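Gamma-butyrobetaine hydroxylase-like N-terminal domain-containing protein (Acidithiobacillus ferrooxidans, PDB 3LUU) is of unknown function but binds a zinc ion and has the small domain found at the N terminus of gamma-butyrobetaine hydroxylases. Local coordinates at residues V23-A26 and T30-L33; H37-C42 and T59-V64; V77-S82 and G88-E93. All blocks are in the same frame, centred on the assembly; numbering follows the deposited sequence.

Interaction 1: V23-A26 and T30-L33; sequences VDWA and TSRL
Trp25 reaches Ser31 with the edge of its indole: NE1 donates to Ser31 OG over 2.7 Å, the N-H pointing almost straight at the oxygen, which lies close to the ring plane. Beside it, Val23 and Ser31 form an antiparallel hydrogen-bonded pair, with Val23 N to Ser31 O at 3.0 Å and Ser31 N to Val23 O at 2.8 Å. The next pair, Asp24 and Thr30, is non-hydrogen-bonded, and its side chains lie side by side. Thr30 OG1 donates to Asp24 OD1 at 2.7 Å, meeting the anti side of the carboxylate from 31° out of its plane; OG1 is brought there because it stands beside the backbone N (chi1 -57°). One indole face carries Val23 CG1, 3.5 Å above the plane and toward the rim.

Further out, Asp99 hydrogen-bonds Ser31 OG, so this buried hydroxyl has two partners, while Arg96 makes a cation-pi contact with Trp25. Arg13 forms a salt bridge with Asp24 OD1, giving that oxygen a second bond. The axes of 23-25 and 30-33 run at 155°, as in a beta hairpin; they belong to strands 20-25 and 30-34 of a three-stranded antiparallel sheet completed by strand 9-15.

Interaction 2: H37-C42 and T59-V64; sequences HLRVEC and TGKEHV. With ZN (zinc ion), chain B.
Over one face of the Arg39 guanidinium lies Lys61 CE, 3.8 Å from Arg39 NH2, so the planar group rests against the lysine's aliphatic chain. The two positively charged ends are also near each other, Arg39 NH2 and Lys61 NZ being 3.9 Å apart, but both side chains form salt bridges with Asp83 OD2, through Arg39 NE and Lys61 NZ, and this shared carboxylate would probably offset part of their mutual repulsion. His37, whose CB points away from 59-64, binds the zinc ion through NE2 at 2.0 Å.

These contacts set the loop before strand 66-72 against helix 35-40, and the loop's type I turn from Lys61 to Val64 brings both residues to that helix. Apolar carbons carry the rest of the contact. Arg39 CG packs on Val64 CG1 at 3.9 Å; with CG anti to the backbone N (chi1 -180°) and a bend at chi2 (59°), the chain offers this methylene to both Lys61 and Val64. Val40 CG1 touches Lys61 CB at 3.7 Å, the two side chains running past one another in opposite directions. An alanine in place of Arg39 would probably leave Asp83 with the lysine as its remaining partner of this pair and open a gap beside Val64 CG1.

The end of helix 35-40 also carries a zinc site: Glu41 OE2 binds the zinc ion at 2.0 Å, spaced four residues from His37, about one helical turn. The C-terminal Glu101 completes it through O and OXT.

Interaction 3: V77-S82 and G88-E93; sequences VQLHFS and GIFTWE
A beta hairpin, strands 76-81 and 89-91 joined by the loop 82-88, brings these segments together in an antiparallel sheet whose third strand is 66-72. Val77 and Phe90 form the hydrogen-bonded pair: Val77 N to Phe90 O is 2.9 Å, and Phe90 N to Val77 O is 2.7 Å, an almost linear hydrogen bond (178°). Leu79 N adds a third bond, to Gly88 O at 3.1 Å. Gly88 has a positive phi (107°) at which a CB would collide with the preceding carbonyl O, which alone favours glycine, and would also be crowded by Phe90 CE1.

On the side of Val77 and Phe90 the side chains are buried. Leu79 CD1 sits over a face of the Phe90 ring, 3.9 Å from its centroid and 20° off the normal, a CH-pi contact. Phe81, whose side chain comes from the direction opposite to that of Phe90, presents its ring edge, its CZ lying 4.1 Å from Phe90 CZ. Leu38 of helix 35-40 and Leu95 of helix 92-98 also press on Phe90, so the hairpin packs against both helices. The opposite side carries Gln78 and Ile89, a non-hydrogen-bonded pair in which Ile89 CD1 lies 3.5 Å from Gln78 CB.

Strand 89-91 passes directly into helix 92-98, with Thr91 as N-cap, its OG1 bonded to Tyr94 N. Trp92, in the first turn, has its NE1 hydrogen-bonded to His74 O. The Trp92 side chain crosses that of Val77 at about a right angle, and its CH2 atom comes within 3.3 Å of Val77 CG1.

How the interactions relate
From the N terminus, interaction 1 closes first, linking strands 20-25 and 30-34 across the four-residue connection 26-29. Strand 30-34 leads straight into helix 35-40, where interaction 2 opens; it closes a longer loop, 16 residues between its segments and partly not modelled. Interaction 3 then closes the second hairpin. The three follow one another in series, with neither nesting nor crossing. They nevertheless meet in space: Trp25 CH2 lies 3.5 Å from Trp92 O, joining interactions 1 and 3, and Leu38 O is 3.4 Å from Phe90 CZ, joining 2 and 3. The two antiparallel sheets are thereby tied together through helices 35-40 and 92-98.

Interaction 1: V23-A26 and T30-L33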
ATOM      1  N   VAL A  23      -7.101   1.920  -3.749  1.00 15.14           N
ATOM      2  CA  VAL A  23      -6.470   2.610  -4.878  1.00 14.97           C
ATOM      3  C   VAL A  23      -7.306   2.301  -6.116  1.00 15.24           C
ATOM      4  O   VAL A  23      -7.547   1.143  -6.426  1.00 15.53           O
ATOM      5  CB  VAL A  23      -5.024   2.144  -5.146  1.00 14.20           C
ATOM      6  CG1 VAL A  23      -4.427   2.982  -6.328  1.00 11.55           C
ATOM      7  CG2 VAL A  23      -4.164   2.224  -3.881  1.00 11.93           C
ATOM      8  N   ASP A  24      -7.784   3.346  -6.762  1.00 18.06           N
ATOM      9  CA  ASP A  24      -8.516   3.226  -8.011  1.00 17.31           C
ATOM     10  C   ASP A  24      -7.487   3.307  -9.121  1.00 18.56           C
ATOM     11  O   ASP A  24      -6.642   4.209  -9.122  1.00 17.10           O
ATOM     12  CB  ASP A  24      -9.462   4.383  -8.202  1.00 16.80           C
ATOM     13  CG  ASP A  24     -10.659   4.356  -7.270  1.00 17.55           C
ATOM     14  OD1 ASP A  24     -11.088   3.310  -6.717  1.00 20.41           O
ATOM     15  OD2 ASP A  24     -11.200   5.449  -7.132  1.00 14.18           O
ATOM     16  N   TRP A  25      -7.583   2.381 -10.074  1.00 21.06           N
ATOM     17  CA  TRP A  25      -6.605   2.277 -11.163  1.00 21.93           C
ATOM     18  C   TRP A  25      -7.299   2.560 -12.482  1.00 19.42           C
ATOM     19  O   TRP A  25      -8.519   2.466 -12.548  1.00 20.62           O
ATOM     20  CB  TRP A  25      -6.051   0.865 -11.213  1.00 20.17           C
ATOM     21  CG  TRP A  25      -5.371   0.376  -9.965  1.00 19.84           C
ATOM     22  CD1 TRP A  25      -5.869  -0.517  -9.075  1.00 15.33           C
ATOM     23  CD2 TRP A  25      -4.074   0.736  -9.494  1.00 11.72           C
ATOM     24  NE1 TRP A  25      -4.958  -0.747  -8.076  1.00 19.76           N
ATOM     25  CE2 TRP A  25      -3.847   0.019  -8.310  1.00 17.23           C
ATOM     26  CE3 TRP A  25      -3.083   1.607  -9.952  1.00 16.81           C
ATOM     27  CZ2 TRP A  25      -2.630   0.109  -7.588  1.00 17.89           C
ATOM     28  CZ3 TRP A  25      -1.889   1.698  -9.252  1.00 21.51           C
ATOM     29  CH2 TRP A  25      -1.680   0.960  -8.065  1.00 17.86           C
ATOM     30  N   ALA A  26      -6.518   2.833 -13.521  1.00 20.77           N
ATOM     31  CA  ALA A  26      -7.059   3.208 -14.842  1.00 21.98           C
ATOM     32  C   ALA A  26      -7.754   2.054 -15.615  1.00 22.89           C
ATOM     33  O   ALA A  26      -8.554   2.329 -16.507  1.00 23.36           O
ATOM     34  CB  ALA A  26      -5.980   3.847 -15.677  1.00 20.82           C
ATOM     35  N   THR A  30     -10.264  -1.420  -8.492  1.00 22.46           N
ATOM     36  CA  THR A  30      -9.911  -0.781  -7.221  1.00 21.70           C
ATOM     37  C   THR A  30      -9.280  -1.849  -6.343  1.00 23.40           C
ATOM     38  O   THR A  30      -9.885  -2.907  -6.093  1.00 24.19           O
ATOM     39  CB  THR A  30     -11.125  -0.165  -6.516  1.00 21.61           C
ATOM     40  OG1 THR A  30     -11.737   0.771  -7.393  1.00 20.21           O
ATOM     41  CG2 THR A  30     -10.718   0.567  -5.195  1.00 16.75           C
ATOM     42  N   SER A  31      -8.048  -1.598  -5.900  1.00 22.91           N
ATOM     43  CA  SER A  31      -7.406  -2.499  -4.954  1.00 22.12           C
ATOM     44  C   SER A  31      -7.849  -2.104  -3.579  1.00 23.26           C
ATOM     45  O   SER A  31      -8.047  -0.921  -3.298  1.00 21.27           O
ATOM     46  CB  SER A  31      -5.888  -2.406  -5.049  1.00 22.89           C
ATOM     47  OG  SER A  31      -5.407  -2.758  -6.337  1.00 24.94           O
ATOM     48  N   ARG A  32      -8.076  -3.097  -2.728  1.00 23.03           N
ATOM     49  CA  ARG A  32      -8.322  -2.856  -1.323  1.00 23.55           C
ATOM     50  C   ARG A  32      -7.268  -3.684  -0.591  1.00 23.96           C
ATOM     51  O   ARG A  32      -7.412  -4.899  -0.452  1.00 24.71           O
ATOM     52  CB  ARG A  32      -9.738  -3.243  -0.919  1.00 24.46           C
ATOM     53  CG  ARG A  32     -10.840  -2.463  -1.615  1.00 30.09           C
ATOM     54  CD  ARG A  32     -12.256  -2.949  -1.166  1.00 36.27           C
ATOM     55  NE  ARG A  32     -12.796  -2.116  -0.099  1.00 44.17           N
ATOM     56  CZ  ARG A  32     -12.686  -2.337   1.214  1.00 54.29           C
ATOM     57  NH1 ARG A  32     -12.076  -3.415   1.696  1.00 58.21           N
ATOM     58  NH2 ARG A  32     -13.215  -1.458   2.066  1.00 58.39           N
ATOM     59  N   LEU A  33      -6.215  -3.003  -0.131  1.00 17.09           N
ATOM     60  CA  LEU A  33      -5.066  -3.631   0.489  1.00 14.44           C
ATOM     61  C   LEU A  33      -5.081  -3.304   1.976  1.00 16.56           C
ATOM     62  O   LEU A  33      -5.098  -2.128   2.330  1.00 14.59           O
ATOM     63  CB  LEU A  33      -3.786  -3.119  -0.162  1.00 16.17           C
ATOM     64  CG  LEU A  33      -3.596  -3.562  -1.615  1.00 16.05           C
ATOM     65  CD1 LEU A  33      -2.466  -2.761  -2.232  1.00 19.02           C
ATOM     66  CD2 LEU A  33      -3.335  -5.075  -1.628  1.00 17.05           C
TER

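Interaction 2: H37-C42 and T59-V64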
ATOM      1  N   HIS A  37      -1.351  -6.107   5.616  1.00 15.37           N
ATOM      2  CA  HIS A  37      -0.711  -6.693   4.436  1.00 15.50           C
ATOM      3  C   HIS A  37       0.404  -5.799   3.905  1.00 14.91           C
ATOM      4  O   HIS A  37       1.527  -6.261   3.676  1.00 15.02           O
ATOM      5  CB  HIS A  37      -1.785  -6.968   3.386  1.00 14.95           C
ATOM      6  CG  HIS A  37      -1.331  -7.781   2.217  1.00 16.90           C
ATOM      7  ND1 HIS A  37      -2.114  -7.950   1.099  1.00 18.36           N
ATOM      8  CD2 HIS A  37      -0.203  -8.486   1.994  1.00 18.43           C
ATOM      9  CE1 HIS A  37      -1.484  -8.717   0.235  1.00 21.61           C
ATOM     10  NE2 HIS A  37      -0.321  -9.047   0.750  1.00 16.44           N
ATOM     11  N   LEU A  38       0.114  -4.510   3.784  1.00 14.82           N
ATOM     12  CA  LEU A  38       1.113  -3.545   3.331  1.00 14.49           C
ATOM     13  C   LEU A  38       2.350  -3.530   4.259  1.00 14.59           C
ATOM     14  O   LEU A  38       3.507  -3.510   3.812  1.00 15.97           O
ATOM     15  CB  LEU A  38       0.481  -2.143   3.229  1.00 15.71           C
ATOM     16  CG  LEU A  38      -0.559  -1.936   2.119  1.00 15.77           C
ATOM     17  CD1 LEU A  38      -1.393  -0.710   2.433  1.00 12.57           C
ATOM     18  CD2 LEU A  38       0.114  -1.806   0.758  1.00 16.38           C
ATOM     19  N   ARG A  39       2.100  -3.567   5.556  1.00 14.88           N
ATOM     20  CA  ARG A  39       3.187  -3.559   6.511  1.00 15.68           C
ATOM     21  C   ARG A  39       4.032  -4.824   6.430  1.00 15.18           C
ATOM     22  O   ARG A  39       5.263  -4.753   6.448  1.00 13.67           O
ATOM     23  CB  ARG A  39       2.628  -3.328   7.926  1.00 12.68           C
ATOM     24  CG  ARG A  39       3.664  -3.287   9.044  1.00 16.67           C
ATOM     25  CD  ARG A  39       4.694  -2.215   8.836  1.00 18.66           C
ATOM     26  NE  ARG A  39       5.775  -2.342   9.794  1.00 20.04           N
ATOM     27  CZ  ARG A  39       6.889  -3.049   9.611  1.00 28.36           C
ATOM     28  NH1 ARG A  39       7.108  -3.713   8.492  1.00 22.84           N
ATOM     29  NH2 ARG A  39       7.801  -3.098  10.569  1.00 28.49           N
ATOM     30  N   VAL A  40       3.400  -5.991   6.362  1.00 17.30           N
ATOM     31  CA  VAL A  40       4.197  -7.225   6.383  1.00 17.68           C
ATOM     32  C   VAL A  40       4.902  -7.452   5.055  1.00 19.25           C
ATOM     33  O   VAL A  40       5.888  -8.158   5.016  1.00 16.95           O
ATOM     34  CB  VAL A  40       3.399  -8.464   6.851  1.00 20.56           C
ATOM     35  CG1 VAL A  40       2.773  -8.197   8.240  1.00 18.26           C
ATOM     36  CG2 VAL A  40       2.349  -8.820   5.906  1.00 20.11           C
ATOM     37  N   GLU A  41       4.393  -6.860   3.978  1.00 20.19           N
ATOM     38  CA  GLU A  41       5.074  -6.838   2.646  1.00 26.87           C
ATOM     39  C   GLU A  41       5.849  -5.554   2.357  1.00 29.23           C
ATOM     40  O   GLU A  41       6.189  -5.303   1.217  1.00 33.45           O
ATOM     41  CB  GLU A  41       4.035  -6.905   1.527  1.00 29.28           C
ATOM     42  CG  GLU A  41       3.109  -8.065   1.586  1.00 31.83           C
ATOM     43  CD  GLU A  41       3.641  -9.215   0.839  1.00 37.32           C
ATOM     44  OE1 GLU A  41       4.885  -9.289   0.785  1.00 29.56           O
ATOM     45  OE2 GLU A  41       2.818 -10.002   0.300  1.00 23.32           O
ATOM     46  N   CYS A  42       6.067  -4.714   3.354  1.00 34.75           N
ATOM     47  CA  CYS A  42       6.782  -3.457   3.174  1.00 41.06           C
ATOM     48  C   CYS A  42       8.166  -3.700   2.556  1.00 47.50           C
ATOM     49  O   CYS A  42       8.993  -4.324   3.213  1.00 48.92           O
ATOM     50  CB  CYS A  42       6.920  -2.769   4.532  1.00 41.45           C
ATOM     51  SG  CYS A  42       7.757  -1.184   4.484  1.00 50.55           S
ATOM     52  N   THR A  59       4.969 -11.862  11.128  1.00 13.47           N
ATOM     53  CA  THR A  59       3.696 -11.828  11.840  1.00 14.76           C
ATOM     54  C   THR A  59       3.642 -10.636  12.813  1.00 15.89           C
ATOM     55  O   THR A  59       4.579  -9.835  12.864  1.00 15.57           O
ATOM     56  CB  THR A  59       3.512 -13.198  12.579  1.00 17.45           C
ATOM     57  OG1 THR A  59       2.165 -13.305  13.057  1.00 32.34           O
ATOM     58  CG2 THR A  59       4.499 -13.307  13.725  1.00 18.30           C
ATOM     59  N   GLY A  60       2.538 -10.485  13.542  1.00 14.95           N
ATOM     60  CA  GLY A  60       2.426  -9.450  14.581  1.00 17.34           C
ATOM     61  C   GLY A  60       2.093  -8.020  14.172  1.00 16.05           C
ATOM     62  O   GLY A  60       2.315  -7.077  14.957  1.00 13.76           O
ATOM     63  N   LYS A  61       1.541  -7.825  12.970  1.00 15.31           N
ATOM     64  CA  LYS A  61       1.271  -6.464  12.496  1.00 16.14           C
ATOM     65  C   LYS A  61      -0.216  -6.190  12.271  1.00 14.61           C
ATOM     66  O   LYS A  61      -0.560  -5.218  11.627  1.00 15.39           O
ATOM     67  CB  LYS A  61       2.078  -6.156  11.228  1.00 14.45           C
ATOM     68  CG  LYS A  61       3.609  -6.232  11.383  1.00 19.84           C
ATOM     69  CD  LYS A  61       4.137  -5.232  12.460  1.00 21.83           C
ATOM     70  CE  LYS A  61       5.683  -5.353  12.707  1.00 30.09           C
ATOM     71  NZ  LYS A  61       6.173  -4.463  13.855  1.00 37.78           N
ATOM     72  N   GLU A  62      -1.082  -7.010  12.860  1.00 15.20           N
ATOM     73  CA  GLU A  62      -2.519  -6.850  12.658  1.00 17.32           C
ATOM     74  C   GLU A  62      -3.085  -5.520  13.189  1.00 16.25           C
ATOM     75  O   GLU A  62      -4.098  -5.021  12.696  1.00 13.89           O
ATOM     76  CB  GLU A  62      -3.305  -8.036  13.209  1.00 18.57           C
ATOM     77  CG  GLU A  62      -3.310  -8.201  14.720  1.00 20.50           C
ATOM     78  CD  GLU A  62      -2.174  -9.078  15.223  1.00 20.10           C
ATOM     79  OE1 GLU A  62      -1.149  -9.205  14.511  1.00 19.15           O
ATOM     80  OE2 GLU A  62      -2.322  -9.646  16.328  1.00 27.05           O
ATOM     81  N   HIS A  63      -2.416  -4.941  14.179  1.00 15.95           N
ATOM     82  CA  HIS A  63      -2.871  -3.673  14.734  1.00 21.04           C
ATOM     83  C   HIS A  63      -2.151  -2.463  14.169  1.00 23.61           C
ATOM     84  O   HIS A  63      -2.453  -1.327  14.554  1.00 25.08           O
ATOM     85  CB  HIS A  63      -2.828  -3.718  16.259  1.00 23.98           C
ATOM     86  CG  HIS A  63      -4.002  -4.454  16.857  1.00 36.93           C
ATOM     87  ND1 HIS A  63      -3.874  -5.643  17.547  1.00 48.62           N
ATOM     88  CD2 HIS A  63      -5.328  -4.173  16.841  1.00 51.80           C
ATOM     89  CE1 HIS A  63      -5.066  -6.050  17.944  1.00 54.34           C
ATOM     90  NE2 HIS A  63      -5.967  -5.179  17.525  1.00 55.60           N
ATOM     91  N   VAL A  64      -1.283  -2.667  13.181  1.00 19.86           N
ATOM     92  CA  VAL A  64      -0.529  -1.545  12.613  1.00 20.01           C
ATOM     93  C   VAL A  64      -1.436  -0.751  11.646  1.00 21.49           C
ATOM     94  O   VAL A  64      -2.343  -1.327  10.994  1.00 24.93           O
ATOM     95  CB  VAL A  64       0.822  -2.061  12.028  1.00 20.96           C
ATOM     96  CG1 VAL A  64       1.596  -0.970  11.373  1.00 13.53           C
ATOM     97  CG2 VAL A  64       1.674  -2.707  13.222  1.00 24.34           C
TER
HETATM   98 ZN    ZN B 101       0.884 -10.509   0.002  1.00 24.27          ZN

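Interaction 3: V77-S82 and G88-E93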
ATOM      1  N   VAL A  77       4.657   5.618  -3.689  1.00 16.71           N
ATOM      2  CA  VAL A  77       4.244   6.279  -2.458  1.00 17.96           C
ATOM      3  C   VAL A  77       5.093   5.730  -1.291  1.00 18.92           C
ATOM      4  O   VAL A  77       5.492   4.558  -1.270  1.00 20.46           O
ATOM      5  CB  VAL A  77       2.719   6.112  -2.062  1.00 18.17           C
ATOM      6  CG1 VAL A  77       1.832   7.076  -2.844  1.00 22.28           C
ATOM      7  CG2 VAL A  77       2.240   4.622  -2.121  1.00 19.59           C
ATOM      8  N   GLN A  78       5.345   6.601  -0.330  1.00 16.76           N
ATOM      9  CA  GLN A  78       5.999   6.239   0.900  1.00 17.10           C
ATOM     10  C   GLN A  78       4.866   6.073   1.909  1.00 15.46           C
ATOM     11  O   GLN A  78       4.042   6.992   2.095  1.00 15.64           O
ATOM     12  CB  GLN A  78       6.911   7.371   1.338  1.00 16.14           C
ATOM     13  CG  GLN A  78       7.696   7.101   2.610  1.00 18.37           C
ATOM     14  CD  GLN A  78       8.427   8.341   3.134  1.00 23.38           C
ATOM     15  OE1 GLN A  78       7.892   9.481   3.134  1.00 26.01           O
ATOM     16  NE2 GLN A  78       9.628   8.122   3.626  1.00 30.73           N
ATOM     17  N   LEU A  79       4.816   4.929   2.568  1.00 14.08           N
ATOM     18  CA  LEU A  79       3.803   4.716   3.608  1.00 13.43           C
ATOM     19  C   LEU A  79       4.478   4.867   4.975  1.00 15.13           C
ATOM     20  O   LEU A  79       5.567   4.332   5.204  1.00 16.16           O
ATOM     21  CB  LEU A  79       3.127   3.357   3.476  1.00 14.72           C
ATOM     22  CG  LEU A  79       2.435   3.006   2.167  1.00 17.57           C
ATOM     23  CD1 LEU A  79       1.656   1.727   2.341  1.00 19.52           C
ATOM     24  CD2 LEU A  79       1.571   4.166   1.670  1.00 16.07           C
ATOM     25  N   HIS A  80       3.873   5.656   5.852  1.00 14.17           N
ATOM     26  CA  HIS A  80       4.326   5.781   7.242  1.00 15.84           C
ATOM     27  C   HIS A  80       3.388   4.967   8.125  1.00 17.46           C
ATOM     28  O   HIS A  80       2.166   5.148   8.081  1.00 18.23           O
ATOM     29  CB  HIS A  80       4.334   7.235   7.696  1.00 15.06           C
ATOM     30  CG  HIS A  80       5.251   8.098   6.902  1.00 23.35           C
ATOM     31  ND1 HIS A  80       6.433   8.584   7.410  1.00 32.98           N
ATOM     32  CD2 HIS A  80       5.184   8.522   5.622  1.00 24.72           C
ATOM     33  CE1 HIS A  80       7.046   9.288   6.479  1.00 31.00           C
ATOM     34  NE2 HIS A  80       6.308   9.272   5.388  1.00 27.13           N
ATOM     35  N   PHE A  81       3.967   4.085   8.918  1.00 17.23           N
ATOM     36  CA  PHE A  81       3.210   3.154   9.729  1.00 17.71           C
ATOM     37  C   PHE A  81       3.249   3.534  11.209  1.00 18.90           C
ATOM     38  O   PHE A  81       4.135   4.272  11.668  1.00 16.34           O
ATOM     39  CB  PHE A  81       3.748   1.729   9.543  1.00 15.68           C
ATOM     40  CG  PHE A  81       3.549   1.173   8.152  1.00 15.52           C
ATOM     41  CD1 PHE A  81       2.335   0.607   7.785  1.00 13.35           C
ATOM     42  CD2 PHE A  81       4.590   1.161   7.240  1.00 13.86           C
ATOM     43  CE1 PHE A  81       2.157   0.062   6.505  1.00 10.36           C
ATOM     44  CE2 PHE A  81       4.422   0.627   5.962  1.00 15.47           C
ATOM     45  CZ  PHE A  81       3.190   0.078   5.604  1.00 16.56           C
ATOM     46  N   SER A  82       2.268   3.020  11.944  1.00 18.94           N
ATOM     47  CA  SER A  82       2.088   3.360  13.349  1.00 18.83           C
ATOM     48  C   SER A  82       3.114   2.682  14.288  1.00 21.47           C
ATOM     49  O   SER A  82       3.250   3.087  15.431  1.00 22.99           O
ATOM     50  CB  SER A  82       0.651   3.052  13.754  1.00 18.08           C
ATOM     51  OG  SER A  82       0.416   1.665  13.726  1.00 15.78           O
ATOM     52  N   GLY A  88       9.760   2.125   3.254  1.00 42.03           N
ATOM     53  CA  GLY A  88       8.665   1.478   2.615  1.00 35.23           C
ATOM     54  C   GLY A  88       8.242   2.453   1.566  1.00 28.71           C
ATOM     55  O   GLY A  88       7.339   3.260   1.802  1.00 24.44           O
ATOM     56  N   ILE A  89       8.948   2.397   0.439  1.00 22.57           N
ATOM     57  CA  ILE A  89       8.540   3.093  -0.778  1.00 23.18           C
ATOM     58  C   ILE A  89       7.874   1.991  -1.580  1.00 21.62           C
ATOM     59  O   ILE A  89       8.472   0.950  -1.825  1.00 21.72           O
ATOM     60  CB  ILE A  89       9.715   3.695  -1.551  1.00 23.54           C
ATOM     61  CG1 ILE A  89      10.481   4.715  -0.679  1.00 30.89           C
ATOM     62  CG2 ILE A  89       9.260   4.333  -2.865  1.00 20.72           C
ATOM     63  CD1 ILE A  89       9.710   5.976  -0.329  1.00 24.83           C
ATOM     64  N   PHE A  90       6.611   2.197  -1.917  1.00 20.31           N
ATOM     65  CA  PHE A  90       5.830   1.211  -2.643  1.00 20.29           C
ATOM     66  C   PHE A  90       5.589   1.759  -4.034  1.00 19.80           C
ATOM     67  O   PHE A  90       4.892   2.783  -4.188  1.00 21.30           O
ATOM     68  CB  PHE A  90       4.479   0.990  -1.988  1.00 19.89           C
ATOM     69  CG  PHE A  90       4.532   0.294  -0.649  1.00 18.97           C
ATOM     70  CD1 PHE A  90       5.021   0.953   0.469  1.00 18.07           C
ATOM     71  CD2 PHE A  90       4.009  -0.984  -0.497  1.00 21.92           C
ATOM     72  CE1 PHE A  90       5.028   0.350   1.703  1.00 24.82           C
ATOM     73  CE2 PHE A  90       4.040  -1.599   0.749  1.00 15.62           C
ATOM     74  CZ  PHE A  90       4.552  -0.925   1.837  1.00 15.45           C
ATOM     75  N   THR A  91       6.121   1.084  -5.048  1.00 17.96           N
ATOM     76  CA  THR A  91       5.835   1.507  -6.409  1.00 15.11           C
ATOM     77  C   THR A  91       4.392   1.113  -6.737  1.00 17.87           C
ATOM     78  O   THR A  91       3.828   0.193  -6.126  1.00 16.26           O
ATOM     79  CB  THR A  91       6.775   0.904  -7.437  1.00 15.30           C
ATOM     80  OG1 THR A  91       6.577  -0.515  -7.525  1.00 20.46           O
ATOM     81  CG2 THR A  91       8.225   1.198  -7.072  1.00 20.20           C
ATOM     82  N   TRP A  92       3.797   1.824  -7.688  1.00 18.14           N
ATOM     83  CA  TRP A  92       2.472   1.496  -8.201  1.00 20.05           C
ATOM     84  C   TRP A  92       2.390   0.044  -8.695  1.00 19.22           C
ATOM     85  O   TRP A  92       1.443  -0.668  -8.376  1.00 20.36           O
ATOM     86  CB  TRP A  92       2.076   2.461  -9.317  1.00 21.55           C
ATOM     87  CG  TRP A  92       2.117   3.905  -8.911  1.00 21.93           C
ATOM     88  CD1 TRP A  92       2.730   4.921  -9.585  1.00 27.02           C
ATOM     89  CD2 TRP A  92       1.528   4.494  -7.748  1.00 24.02           C
ATOM     90  NE1 TRP A  92       2.557   6.105  -8.915  1.00 28.80           N
ATOM     91  CE2 TRP A  92       1.827   5.878  -7.784  1.00 25.08           C
ATOM     92  CE3 TRP A  92       0.753   4.002  -6.691  1.00 24.17           C
ATOM     93  CZ2 TRP A  92       1.393   6.767  -6.796  1.00 20.07           C
ATOM     94  CZ3 TRP A  92       0.315   4.893  -5.710  1.00 30.88           C
ATOM     95  CH2 TRP A  92       0.646   6.256  -5.773  1.00 26.54           C
ATOM     96  N   GLU A  93       3.415  -0.395  -9.414  1.00 17.85           N
ATOM     97  CA  GLU A  93       3.509  -1.754  -9.909  1.00 17.57           C
ATOM     98  C   GLU A  93       3.466  -2.759  -8.749  1.00 18.89           C
ATOM     99  O   GLU A  93       2.727  -3.737  -8.786  1.00 17.29           O
ATOM    100  CB  GLU A  93       4.778  -1.931 -10.777  1.00 19.34           C
ATOM    101  CG  GLU A  93       4.620  -2.856 -11.951  1.00 26.98           C
TER